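Local coordinates for UL18 protein (Human herpesvirus 5, PDB 3D2U) that helps the virus evade natural killer cells as an MHC class I-like glycoprotein that engages the host inhibitory receptor LILRB1, at residues Gly217-Thr222 / Cys265-Gly270. The protein carries 4 engineered substitutions. Residues are numbered along the deposited sequence; the frame is centred on the assembly and turned at random.
Engineered in segment 217-222: Gln220 (natural residue Asn).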
# COMPACT_ATOMS: atom_id res chain seq x y z
N GLY A 217 -11.58 -13.83 3.85
CA GLY A 217 -10.24 -13.44 3.42
C GLY A 217 -9.02 -14.15 3.99
O GLY A 217 -7.96 -14.08 3.38
N GLU A 218 -9.12 -14.83 5.13
CA GLU A 218 -7.93 -15.48 5.64
C GLU A 218 -7.59 -16.72 4.83
O GLU A 218 -8.47 -17.51 4.48
CB GLU A 218 -8.03 -15.82 7.13
CG GLU A 218 -6.78 -16.57 7.68
CD GLU A 218 -5.43 -15.88 7.39
OE1 GLU A 218 -5.24 -15.28 6.31
OE2 GLU A 218 -4.52 -15.98 8.26
N ILE A 219 -6.30 -16.87 4.54
CA ILE A 219 -5.84 -17.97 3.72
C ILE A 219 -4.35 -18.20 3.97
O ILE A 219 -3.66 -17.31 4.44
CB ILE A 219 -6.09 -17.61 2.23
CG1 ILE A 219 -5.85 -18.80 1.31
CG2 ILE A 219 -5.19 -16.42 1.84
CD1 ILE A 219 -6.40 -18.58 -0.10
N GLN A 220 -3.87 -19.40 3.68
CA GLN A 220 -2.46 -19.73 3.85
C GLN A 220 -2.02 -20.35 2.53
O GLN A 220 -2.63 -21.30 2.03
CB GLN A 220 -2.25 -20.69 5.03
CG GLN A 220 -0.78 -21.07 5.27
CD GLN A 220 -0.55 -21.87 6.56
OE1 GLN A 220 0.49 -22.51 6.73
NE2 GLN A 220 -1.53 -21.83 7.47
N ILE A 221 -0.98 -19.77 1.96
CA ILE A 221 -0.41 -20.19 0.68
C ILE A 221 1.05 -20.52 0.98
O ILE A 221 1.81 -19.65 1.39
CB ILE A 221 -0.48 -19.05 -0.35
CG1 ILE A 221 -1.93 -18.63 -0.60
CG2 ILE A 221 0.20 -19.47 -1.65
CD1 ILE A 221 -2.55 -17.84 0.54
N THR A 222 1.43 -21.77 0.76
CA THR A 222 2.79 -22.22 1.05
C THR A 222 3.37 -23.03 -0.11
O THR A 222 2.65 -23.72 -0.82
CB THR A 222 2.78 -23.10 2.32
OG1 THR A 222 1.93 -22.49 3.29
CG2 THR A 222 4.17 -23.24 2.89
N CYS A 265 2.32 -26.32 -4.53
CA CYS A 265 1.78 -25.21 -3.76
C CYS A 265 0.62 -25.72 -2.92
O CYS A 265 -0.30 -26.34 -3.44
CB CYS A 265 1.30 -24.10 -4.68
SG CYS A 265 0.49 -22.73 -3.81
N ARG A 266 0.68 -25.48 -1.61
CA ARG A 266 -0.37 -25.91 -0.69
C ARG A 266 -1.19 -24.68 -0.30
O ARG A 266 -0.63 -23.67 0.14
CB ARG A 266 0.26 -26.56 0.56
CG ARG A 266 -0.74 -27.04 1.62
CD ARG A 266 -0.04 -27.78 2.79
NE ARG A 266 0.60 -29.02 2.35
CZ ARG A 266 1.61 -29.62 2.99
NH1 ARG A 266 2.11 -29.10 4.11
NH2 ARG A 266 2.13 -30.74 2.49
N VAL A 267 -2.51 -24.75 -0.48
CA VAL A 267 -3.37 -23.63 -0.13
C VAL A 267 -4.47 -24.08 0.84
O VAL A 267 -5.27 -24.95 0.51
CB VAL A 267 -4.03 -22.99 -1.38
CG1 VAL A 267 -5.05 -21.92 -0.96
CG2 VAL A 267 -2.96 -22.38 -2.28
N THR A 268 -4.48 -23.49 2.03
CA THR A 268 -5.47 -23.83 3.04
C THR A 268 -6.39 -22.64 3.24
O THR A 268 -5.94 -21.55 3.57
CB THR A 268 -4.79 -24.18 4.39
OG1 THR A 268 -3.99 -25.34 4.22
CG2 THR A 268 -5.83 -24.45 5.49
N HIS A 269 -7.68 -22.86 3.02
CA HIS A 269 -8.69 -21.83 3.18
C HIS A 269 -9.80 -22.49 4.01
O HIS A 269 -10.48 -23.39 3.53
CB HIS A 269 -9.22 -21.39 1.81
CG HIS A 269 -10.29 -20.34 1.89
ND1 HIS A 269 -11.58 -20.55 1.47
CD2 HIS A 269 -10.26 -19.08 2.40
CE1 HIS A 269 -12.31 -19.48 1.72
NE2 HIS A 269 -11.53 -18.57 2.28
N GLY A 270 -9.97 -22.07 5.25
CA GLY A 270 -10.99 -22.68 6.10
C GLY A 270 -10.59 -24.12 6.39
O GLY A 270 -9.42 -24.38 6.65
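In the C1-set immunoglobulin domain of this class I-like protein, strands 220-226 and 262-268 run antiparallel in the three-stranded sheet of the beta sandwich, and the start of the first pairs with the end of the second. Gln220-Thr268 and Thr222-Arg266 are hydrogen-bonded pairs, each closed by two backbone bonds; the non-hydrogen-bonded pair Ile221-Val267 lies between them. Ile221 and Val267 point into the sandwich, facing strand 204-214. Ile221 sets CG1 beside its backbone N (chi1 -60°) and CG2 anti to it, so CG2 touches Cys265 SG at 3.9 Å, on the sulfur that is disulfide-bonded to Cys209 across the sandwich. CG1 lies more loosely alongside Val267 CG2. Ile219, with CG1 anti to its backbone N (chi1 -170°), crosses Val267 obliquely and lays its tip CD1 on Val267 CG1 at 3.7 Å, while its CG1 lies 3.6 Å from Thr268 O. The other face carries the engineered Gln220, Thr222, Arg266 and Thr268, whose pairs are held by their backbones; Arg266 bends away to a salt bridge with Glu275, and Thr268 OG1 bonds to Thr273 OG1. Beyond the strand end, the buried His269 ring is gripped through both nitrogens, NE2 by Pro216 O and ND1 by His190 ND1, which should fix its rotation. On the facing segment, Glu218 folds its carboxylate back so that OE1 accepts Ile219 N from above the carboxylate plane at 2.6 Å. Glu218 O meets the His269 ring at its edge, near the ring plane, 3.2 Å from His269 CD2.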